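Local coordinates for protein peptidyl-tRNA hydrolase (Thermoplasma acidophilum, PDB 1RLK) that probably hydrolyses peptidyl-tRNAs that drop off the ribosome during protein synthesis, releasing the tRNA and an N-acyl amino acid, at residues Ile67-Val81 against Cys96-Ile110. Sequence-based numbering, arbitrary orientation.
Sequences IKRMADSMGIVNEIV and CIGLGPDEEEKLDKI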
ATOM      1  N   ILE A  67       0.441  -6.282   8.363  1.00 20.95           N
ATOM      2  CA  ILE A  67      -0.355  -6.135   7.150  1.00 20.21           C
ATOM      3  C   ILE A  67       0.207  -7.041   6.046  1.00 19.94           C
ATOM      4  O   ILE A  67      -0.518  -7.795   5.383  1.00 18.69           O
ATOM      5  CB  ILE A  67      -0.350  -4.628   6.729  1.00 20.86           C
ATOM      6  CG1 ILE A  67      -1.229  -3.818   7.682  1.00 21.13           C
ATOM      7  CG2 ILE A  67      -0.860  -4.428   5.305  1.00 21.35           C
ATOM      8  CD1 ILE A  67      -1.014  -2.323   7.605  1.00 21.89           C
ATOM      9  N   LYS A  68       1.528  -6.959   5.868  1.00 19.83           N
ATOM     10  CA  LYS A  68       2.242  -7.796   4.922  1.00 19.45           C
ATOM     11  C   LYS A  68       1.877  -9.253   5.173  1.00 19.40           C
ATOM     12  O   LYS A  68       1.438  -9.950   4.275  1.00 18.60           O
ATOM     13  CB  LYS A  68       3.761  -7.566   5.090  1.00 19.52           C
ATOM     14  CG  LYS A  68       4.671  -8.556   4.310  1.00 20.79           C
ATOM     15  CD  LYS A  68       4.647  -8.246   2.861  1.00 20.62           C
ATOM     16  CE  LYS A  68       5.699  -9.000   2.046  1.00 20.20           C
ATOM     17  NZ  LYS A  68       5.031  -9.676   0.892  1.00 16.87           N
ATOM     18  N   ARG A  69       2.050  -9.703   6.410  1.00 20.94           N
ATOM     19  CA  ARG A  69       1.732 -11.093   6.774  1.00 22.39           C
ATOM     20  C   ARG A  69       0.327 -11.489   6.330  1.00 22.33           C
ATOM     21  O   ARG A  69       0.130 -12.544   5.715  1.00 22.17           O
ATOM     22  CB  ARG A  69       1.879 -11.327   8.284  1.00 22.54           C
ATOM     23  CG  ARG A  69       1.654 -12.793   8.696  1.00 25.39           C
ATOM     24  CD  ARG A  69       1.592 -13.037  10.199  1.00 29.25           C
ATOM     25  NE  ARG A  69       0.453 -12.372  10.840  1.00 32.86           N
ATOM     26  CZ  ARG A  69      -0.826 -12.734  10.705  1.00 36.13           C
ATOM     27  NH1 ARG A  69      -1.186 -13.768   9.950  1.00 37.75           N
ATOM     28  NH2 ARG A  69      -1.771 -12.057  11.345  1.00 38.37           N
ATOM     29  N   MET A  70      -0.652 -10.643   6.634  1.00 22.71           N
ATOM     30  CA  MET A  70      -2.042 -10.956   6.300  1.00 23.12           C
ATOM     31  C   MET A  70      -2.294 -10.937   4.810  1.00 21.94           C
ATOM     32  O   MET A  70      -2.973 -11.803   4.289  1.00 21.82           O
ATOM     33  CB  MET A  70      -2.988  -9.979   6.992  1.00 24.01           C
ATOM     34  CG  MET A  70      -2.873  -9.997   8.488  1.00 26.74           C
ATOM     35  SD  MET A  70      -4.367  -9.392   9.227  1.00 32.79           S
ATOM     36  CE  MET A  70      -3.770  -8.599  10.531  1.00 30.39           C
ATOM     37  N   ALA A  71      -1.736  -9.952   4.116  1.00 21.34           N
ATOM     38  CA  ALA A  71      -1.911  -9.858   2.679  1.00 20.60           C
ATOM     39  C   ALA A  71      -1.362 -11.086   1.966  1.00 20.60           C
ATOM     40  O   ALA A  71      -2.013 -11.638   1.100  1.00 19.97           O
ATOM     41  CB  ALA A  71      -1.231  -8.583   2.138  1.00 20.63           C
ATOM     42  N   ASP A  72      -0.149 -11.503   2.308  1.00 21.47           N
ATOM     43  CA  ASP A  72       0.435 -12.696   1.686  1.00 21.99           C
ATOM     44  C   ASP A  72      -0.444 -13.917   1.957  1.00 22.90           C
ATOM     45  O   ASP A  72      -0.739 -14.678   1.050  1.00 23.30           O
ATOM     46  CB  ASP A  72       1.872 -12.972   2.180  1.00 21.64           C
ATOM     47  CG  ASP A  72       2.893 -11.978   1.640  1.00 21.41           C
ATOM     48  OD1 ASP A  72       2.719 -11.516   0.499  1.00 21.33           O
ATOM     49  OD2 ASP A  72       3.895 -11.601   2.295  1.00 21.46           O
ATOM     50  N   SER A  73      -0.894 -14.067   3.193  1.00 24.08           N
ATOM     51  CA  SER A  73      -1.740 -15.206   3.576  1.00 25.52           C
ATOM     52  C   SER A  73      -3.013 -15.287   2.720  1.00 25.17           C
ATOM     53  O   SER A  73      -3.472 -16.379   2.359  1.00 25.21           O
ATOM     54  CB  SER A  73      -2.101 -15.092   5.053  1.00 26.25           C
ATOM     55  OG  SER A  73      -2.190 -16.361   5.668  1.00 29.78           O
ATOM     56  N   MET A  74      -3.549 -14.119   2.367  1.00 24.93           N
ATOM     57  CA  MET A  74      -4.783 -14.000   1.597  1.00 24.74           C
ATOM     58  C   MET A  74      -4.560 -13.925   0.101  1.00 24.39           C
ATOM     59  O   MET A  74      -5.521 -13.869  -0.664  1.00 24.45           O
ATOM     60  CB  MET A  74      -5.544 -12.756   2.048  1.00 25.17           C
ATOM     61  CG  MET A  74      -6.057 -12.878   3.452  1.00 27.00           C
ATOM     62  SD  MET A  74      -7.097 -11.503   3.888  1.00 30.48           S
ATOM     63  CE  MET A  74      -6.397 -11.142   5.340  1.00 30.85           C
ATOM     64  N   GLY A  75      -3.297 -13.919  -0.318  1.00 23.73           N
ATOM     65  CA  GLY A  75      -2.948 -13.891  -1.722  1.00 23.69           C
ATOM     66  C   GLY A  75      -3.238 -12.549  -2.355  1.00 23.42           C
ATOM     67  O   GLY A  75      -3.604 -12.475  -3.529  1.00 23.98           O
ATOM     68  N   ILE A  76      -3.095 -11.493  -1.565  1.00 23.20           N
ATOM     69  CA  ILE A  76      -3.358 -10.140  -2.032  1.00 23.11           C
ATOM     70  C   ILE A  76      -2.046  -9.491  -2.455  1.00 22.45           C
ATOM     71  O   ILE A  76      -1.045  -9.514  -1.717  1.00 21.63           O
ATOM     72  CB  ILE A  76      -4.062  -9.313  -0.933  1.00 23.30           C
ATOM     73  CG1 ILE A  76      -5.471  -9.878  -0.675  1.00 24.38           C
ATOM     74  CG2 ILE A  76      -4.147  -7.834  -1.336  1.00 24.11           C
ATOM     75  CD1 ILE A  76      -6.144  -9.363   0.601  1.00 25.16           C
ATOM     76  N   VAL A  77      -2.067  -8.891  -3.640  1.00 22.17           N
ATOM     77  CA  VAL A  77      -0.925  -8.108  -4.125  1.00 21.68           C
ATOM     78  C   VAL A  77      -0.566  -7.036  -3.120  1.00 21.15           C
ATOM     79  O   VAL A  77      -1.434  -6.301  -2.633  1.00 20.28           O
ATOM     80  CB  VAL A  77      -1.230  -7.441  -5.492  1.00 21.84           C
ATOM     81  CG1 VAL A  77      -0.121  -6.434  -5.873  1.00 22.71           C
ATOM     82  CG2 VAL A  77      -1.414  -8.502  -6.569  1.00 22.56           C
ATOM     83  N   ASN A  78       0.720  -6.939  -2.798  1.00 20.73           N
ATOM     84  CA  ASN A  78       1.198  -5.932  -1.861  1.00 20.23           C
ATOM     85  C   ASN A  78       2.632  -5.543  -2.128  1.00 19.96           C
ATOM     86  O   ASN A  78       3.416  -6.354  -2.647  1.00 20.32           O
ATOM     87  CB  ASN A  78       1.051  -6.434  -0.425  1.00 20.29           C
ATOM     88  CG  ASN A  78       1.960  -7.625  -0.121  1.00 21.51           C
ATOM     89  OD1 ASN A  78       3.060  -7.449   0.401  1.00 20.30           O
ATOM     90  ND2 ASN A  78       1.495  -8.839  -0.444  1.00 16.38           N
ATOM     91  N   GLU A  79       2.986  -4.312  -1.777  1.00 19.24           N
ATOM     92  CA  GLU A  79       4.344  -3.831  -1.967  1.00 18.67           C
ATOM     93  C   GLU A  79       4.751  -2.973  -0.800  1.00 18.78           C
ATOM     94  O   GLU A  79       4.127  -1.935  -0.531  1.00 17.41           O
ATOM     95  CB  GLU A  79       4.445  -3.013  -3.255  1.00 19.42           C
ATOM     96  CG  GLU A  79       5.841  -2.493  -3.546  1.00 20.64           C
ATOM     97  CD  GLU A  79       6.807  -3.562  -4.046  1.00 22.86           C
ATOM     98  OE1 GLU A  79       6.392  -4.729  -4.335  1.00 22.39           O
ATOM     99  OE2 GLU A  79       7.987  -3.199  -4.180  1.00 24.43           O
ATOM    100  N   ILE A  80       5.794  -3.410  -0.095  1.00 18.19           N
ATOM    101  CA  ILE A  80       6.465  -2.596   0.884  1.00 18.80           C
ATOM    102  C   ILE A  80       7.330  -1.567   0.154  1.00 19.36           C
ATOM    103  O   ILE A  80       8.091  -1.910  -0.749  1.00 19.43           O
ATOM    104  CB  ILE A  80       7.317  -3.481   1.820  1.00 19.54           C
ATOM    105  CG1 ILE A  80       6.395  -4.154   2.838  1.00 21.29           C
ATOM    106  CG2 ILE A  80       8.399  -2.659   2.521  1.00 19.47           C
ATOM    107  CD1 ILE A  80       7.050  -5.237   3.647  1.00 24.21           C
ATOM    108  N   VAL A  81       7.209  -0.311   0.564  1.00 18.75           N
ATOM    109  CA  VAL A  81       7.878   0.776  -0.103  1.00 19.49           C
ATOM    110  C   VAL A  81       8.977   1.293   0.800  1.00 19.72           C
ATOM    111  O   VAL A  81       8.768   1.482   1.997  1.00 20.24           O
ATOM    112  CB  VAL A  81       6.874   1.897  -0.463  1.00 18.62           C
ATOM    113  CG1 VAL A  81       7.604   3.193  -0.827  1.00 19.97           C
ATOM    114  CG2 VAL A  81       5.981   1.433  -1.599  1.00 20.23           C
ATOM    115  N   CYS A  96       5.788   2.726   3.859  1.00 18.79           N
ATOM    116  CA  CYS A  96       4.399   2.355   3.683  1.00 18.56           C
ATOM    117  C   CYS A  96       4.262   1.022   2.978  1.00 18.66           C
ATOM    118  O   CYS A  96       5.253   0.436   2.548  1.00 19.18           O
ATOM    119  CB  CYS A  96       3.667   3.454   2.903  1.00 18.68           C
ATOM    120  SG  CYS A  96       4.238   3.667   1.206  1.00 19.54           S
ATOM    121  N   ILE A  97       3.037   0.513   2.889  1.00 17.86           N
ATOM    122  CA  ILE A  97       2.762  -0.704   2.139  1.00 17.64           C
ATOM    123  C   ILE A  97       1.476  -0.545   1.341  1.00 17.42           C
ATOM    124  O   ILE A  97       0.462  -0.088   1.872  1.00 17.50           O
ATOM    125  CB  ILE A  97       2.706  -1.942   3.069  1.00 17.20           C
ATOM    126  CG1 ILE A  97       2.464  -3.210   2.265  1.00 17.16           C
ATOM    127  CG2 ILE A  97       1.635  -1.801   4.140  1.00 17.04           C
ATOM    128  CD1 ILE A  97       2.622  -4.480   3.089  1.00 16.80           C
ATOM    129  N   GLY A  98       1.529  -0.879   0.061  1.00 16.82           N
ATOM    130  CA  GLY A  98       0.349  -0.882  -0.789  1.00 17.41           C
ATOM    131  C   GLY A  98      -0.289  -2.257  -0.866  1.00 17.89           C
ATOM    132  O   GLY A  98       0.410  -3.284  -0.825  1.00 17.31           O
ATOM    133  N   LEU A  99      -1.611  -2.281  -0.983  1.00 17.74           N
ATOM    134  CA  LEU A  99      -2.379  -3.516  -1.131  1.00 18.56           C
ATOM    135  C   LEU A  99      -3.411  -3.384  -2.237  1.00 18.97           C
ATOM    136  O   LEU A  99      -4.173  -2.411  -2.273  1.00 19.16           O
ATOM    137  CB  LEU A  99      -3.139  -3.882   0.148  1.00 18.67           C
ATOM    138  CG  LEU A  99      -2.517  -3.688   1.512  1.00 20.66           C
ATOM    139  CD1 LEU A  99      -3.588  -3.889   2.561  1.00 22.16           C
ATOM    140  CD2 LEU A  99      -1.381  -4.691   1.725  1.00 22.78           C
ATOM    141  N   GLY A 100      -3.473  -4.383  -3.109  1.00 18.95           N
ATOM    142  CA  GLY A 100      -4.517  -4.458  -4.114  1.00 19.45           C
ATOM    143  C   GLY A 100      -4.080  -3.931  -5.467  1.00 20.03           C
ATOM    144  O   GLY A 100      -2.873  -3.854  -5.732  1.00 19.97           O
ATOM    145  N   PRO A 101      -5.031  -3.540  -6.313  1.00 20.69           N
ATOM    146  CA  PRO A 101      -6.456  -3.470  -5.956  1.00 21.35           C
ATOM    147  C   PRO A 101      -7.119  -4.829  -5.711  1.00 21.97           C
ATOM    148  O   PRO A 101      -6.705  -5.844  -6.271  1.00 21.81           O
ATOM    149  CB  PRO A 101      -7.086  -2.807  -7.177  1.00 21.78           C
ATOM    150  CG  PRO A 101      -6.156  -3.169  -8.321  1.00 21.08           C
ATOM    151  CD  PRO A 101      -4.802  -3.159  -7.715  1.00 20.72           C
ATOM    152  N   ASP A 102      -8.129  -4.834  -4.846  1.00 22.43           N
ATOM    153  CA  ASP A 102      -8.886  -6.049  -4.539  1.00 23.30           C
ATOM    154  C   ASP A 102     -10.304  -5.698  -4.073  1.00 23.68           C
ATOM    155  O   ASP A 102     -10.733  -4.567  -4.214  1.00 22.93           O
ATOM    156  CB  ASP A 102      -8.146  -6.889  -3.488  1.00 22.51           C
ATOM    157  CG  ASP A 102      -8.244  -8.381  -3.772  1.00 23.90           C
ATOM    158  OD1 ASP A 102      -9.382  -8.880  -3.938  1.00 23.77           O
ATOM    159  OD2 ASP A 102      -7.250  -9.128  -3.881  1.00 21.78           O
ATOM    160  N   GLU A 103     -11.028  -6.676  -3.528  1.00 25.40           N
ATOM    161  CA  GLU A 103     -12.367  -6.444  -2.988  1.00 26.04           C
ATOM    162  C   GLU A 103     -12.213  -5.707  -1.688  1.00 25.79           C
ATOM    163  O   GLU A 103     -11.467  -6.146  -0.816  1.00 25.84           O
ATOM    164  CB  GLU A 103     -13.107  -7.768  -2.717  1.00 26.11           C
ATOM    165  CG  GLU A 103     -13.205  -8.683  -3.910  1.00 28.62           C
ATOM    166  CD  GLU A 103     -13.982  -9.957  -3.628  1.00 31.97           C
ATOM    167  OE1 GLU A 103     -14.062 -10.380  -2.451  1.00 35.09           O
ATOM    168  OE2 GLU A 103     -14.501 -10.538  -4.603  1.00 34.28           O
ATOM    169  N   GLU A 104     -12.936  -4.601  -1.546  1.00 26.60           N
ATOM    170  CA  GLU A 104     -12.925  -3.808  -0.316  1.00 27.31           C
ATOM    171  C   GLU A 104     -13.177  -4.625   0.959  1.00 27.34           C
ATOM    172  O   GLU A 104     -12.547  -4.400   1.986  1.00 27.30           O
ATOM    173  CB  GLU A 104     -13.961  -2.674  -0.420  1.00 27.82           C
ATOM    174  CG  GLU A 104     -14.043  -1.792   0.819  1.00 29.52           C
ATOM    175  CD  GLU A 104     -14.668  -0.425   0.535  1.00 31.88           C
ATOM    176  OE1 GLU A 104     -15.596  -0.344  -0.287  1.00 35.68           O
ATOM    177  OE2 GLU A 104     -14.221   0.573   1.120  1.00 32.50           O
ATOM    178  N   GLU A 105     -14.122  -5.553   0.911  1.00 27.50           N
ATOM    179  CA  GLU A 105     -14.434  -6.380   2.083  1.00 27.87           C
ATOM    180  C   GLU A 105     -13.216  -7.194   2.518  1.00 27.33           C
ATOM    181  O   GLU A 105     -12.945  -7.339   3.722  1.00 26.00           O
ATOM    182  CB  GLU A 105     -15.637  -7.293   1.789  1.00 28.41           C
ATOM    183  CG  GLU A 105     -15.826  -8.486   2.735  1.00 31.52           C
ATOM    184  CD  GLU A 105     -17.009  -8.343   3.691  1.00 34.91           C
ATOM    185  OE1 GLU A 105     -18.071  -7.833   3.290  1.00 37.01           O
ATOM    186  OE2 GLU A 105     -16.875  -8.765   4.854  1.00 37.04           O
ATOM    187  N   LYS A 106     -12.502  -7.736   1.531  1.00 26.97           N
ATOM    188  CA  LYS A 106     -11.280  -8.502   1.777  1.00 26.80           C
ATOM    189  C   LYS A 106     -10.211  -7.601   2.385  1.00 25.75           C
ATOM    190  O   LYS A 106      -9.636  -7.927   3.424  1.00 25.18           O
ATOM    191  CB  LYS A 106     -10.771  -9.144   0.477  1.00 27.27           C
ATOM    192  CG  LYS A 106     -10.065 -10.464   0.657  1.00 30.17           C
ATOM    193  CD  LYS A 106      -9.493 -10.994  -0.672  1.00 33.25           C
ATOM    194  CE  LYS A 106     -10.568 -11.624  -1.564  1.00 35.62           C
ATOM    195  NZ  LYS A 106     -10.127 -11.748  -3.002  1.00 36.14           N
ATOM    196  N   LEU A 107      -9.979  -6.450   1.752  1.00 24.87           N
ATOM    197  CA  LEU A 107      -8.968  -5.510   2.195  1.00 24.38           C
ATOM    198  C   LEU A 107      -9.263  -4.986   3.595  1.00 23.90           C
ATOM    199  O   LEU A 107      -8.360  -4.817   4.383  1.00 23.10           O
ATOM    200  CB  LEU A 107      -8.814  -4.352   1.197  1.00 24.59           C
ATOM    201  CG  LEU A 107      -8.259  -4.775  -0.169  1.00 25.06           C
ATOM    202  CD1 LEU A 107      -8.372  -3.675  -1.192  1.00 25.78           C
ATOM    203  CD2 LEU A 107      -6.796  -5.199  -0.032  1.00 25.14           C
ATOM    204  N   ASP A 108     -10.535  -4.775   3.916  1.00 23.86           N
ATOM    205  CA  ASP A 108     -10.911  -4.264   5.237  1.00 23.64           C
ATOM    206  C   ASP A 108     -10.604  -5.272   6.354  1.00 22.50           C
ATOM    207  O   ASP A 108     -10.360  -4.889   7.483  1.00 21.81           O
ATOM    208  CB  ASP A 108     -12.394  -3.885   5.268  1.00 24.36           C
ATOM    209  CG  ASP A 108     -12.702  -2.626   4.449  1.00 26.22           C
ATOM    210  OD1 ASP A 108     -11.815  -1.761   4.278  1.00 28.26           O
ATOM    211  OD2 ASP A 108     -13.815  -2.433   3.929  1.00 29.27           O
ATOM    212  N   LYS A 109     -10.606  -6.551   6.025  1.00 22.52           N
ATOM    213  CA  LYS A 109     -10.178  -7.588   6.984  1.00 23.02           C
ATOM    214  C   LYS A 109      -8.753  -7.381   7.483  1.00 22.39           C
ATOM    215  O   LYS A 109      -8.404  -7.859   8.554  1.00 22.68           O
ATOM    216  CB  LYS A 109     -10.287  -8.989   6.367  1.00 23.11           C
ATOM    217  CG  LYS A 109     -11.673  -9.392   5.979  1.00 24.94           C
ATOM    218  CD  LYS A 109     -11.730 -10.820   5.482  1.00 26.98           C
ATOM    219  CE  LYS A 109     -13.161 -11.201   5.155  1.00 29.16           C
ATOM    220  NZ  LYS A 109     -13.269 -12.346   4.215  1.00 31.64           N
ATOM    221  N   ILE A 110      -7.932  -6.681   6.698  1.00 21.91           N
ATOM    222  CA  ILE A 110      -6.520  -6.432   7.032  1.00 21.63           C
ATOM    223  C   ILE A 110      -6.279  -5.039   7.610  1.00 20.94           C
ATOM    224  O   ILE A 110      -5.597  -4.901   8.622  1.00 21.35           O
ATOM    225  CB  ILE A 110      -5.656  -6.614   5.755  1.00 21.56           C
ATOM    226  CG1 ILE A 110      -5.758  -8.043   5.254  1.00 22.85           C
ATOM    227  CG2 ILE A 110      -4.175  -6.275   6.016  1.00 21.98           C
ATOM    228  CD1 ILE A 110      -5.102  -8.269   3.910  1.00 24.36           C
TER
HETATM  229  O   HOH W   1      -4.615  -8.563  -5.138  1.00 22.29           O
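I110 drops its side chain as a knob into a hole formed by I67, M70, A71 and M74, joining helix 104-110 to helix 67-74, whose axis runs 142° to its own. Its CG1 lies anti to the carbonyl carbon (chi1 -62°), which carries CD1 out to meet CD1 of I76 tip to tip at 3.6 Å. I76 also spreads CG2 against L107 CD2, and its side chain slides past K106 in the opposite direction, CD1 touching K106 CD. Deeper in, I67 CG2 presses on L99 CD2 at 3.6 Å, the two side chains crossing at about a right angle, and also touches I97 CG2. Helix 67-74 ends at G75 in a Schellman motif and leads into the edge strand of the hairpin 78-82/94-103: E79 and G98 exchange two backbone hydrogen bonds, V81 N donates to C96 O, and G100 N closes on V77 O at 2.8 Å. On the face turned to helix 67-74, N78 CB packs on L99 CD2 (3.7 Å), and its amide ties the strand back to the helix. ND2 donates in the amide plane to I76 O (2.9 Å) and to D72 OD1, the latter met from above the carboxylate plane, while OD1 takes K68 NZ on a lone pair at 3.0 Å. A leucine in place of N78 would probably leave I76 O and D72 OD1 without their amide donor and K68 NZ without its amide acceptor. One water, accepting from V77 N and donating to D102 OD2, links the segments beyond the strand pairing. Apolar packing closed by the buried N78 amide is consistent with a fixed helix-to-strand turn.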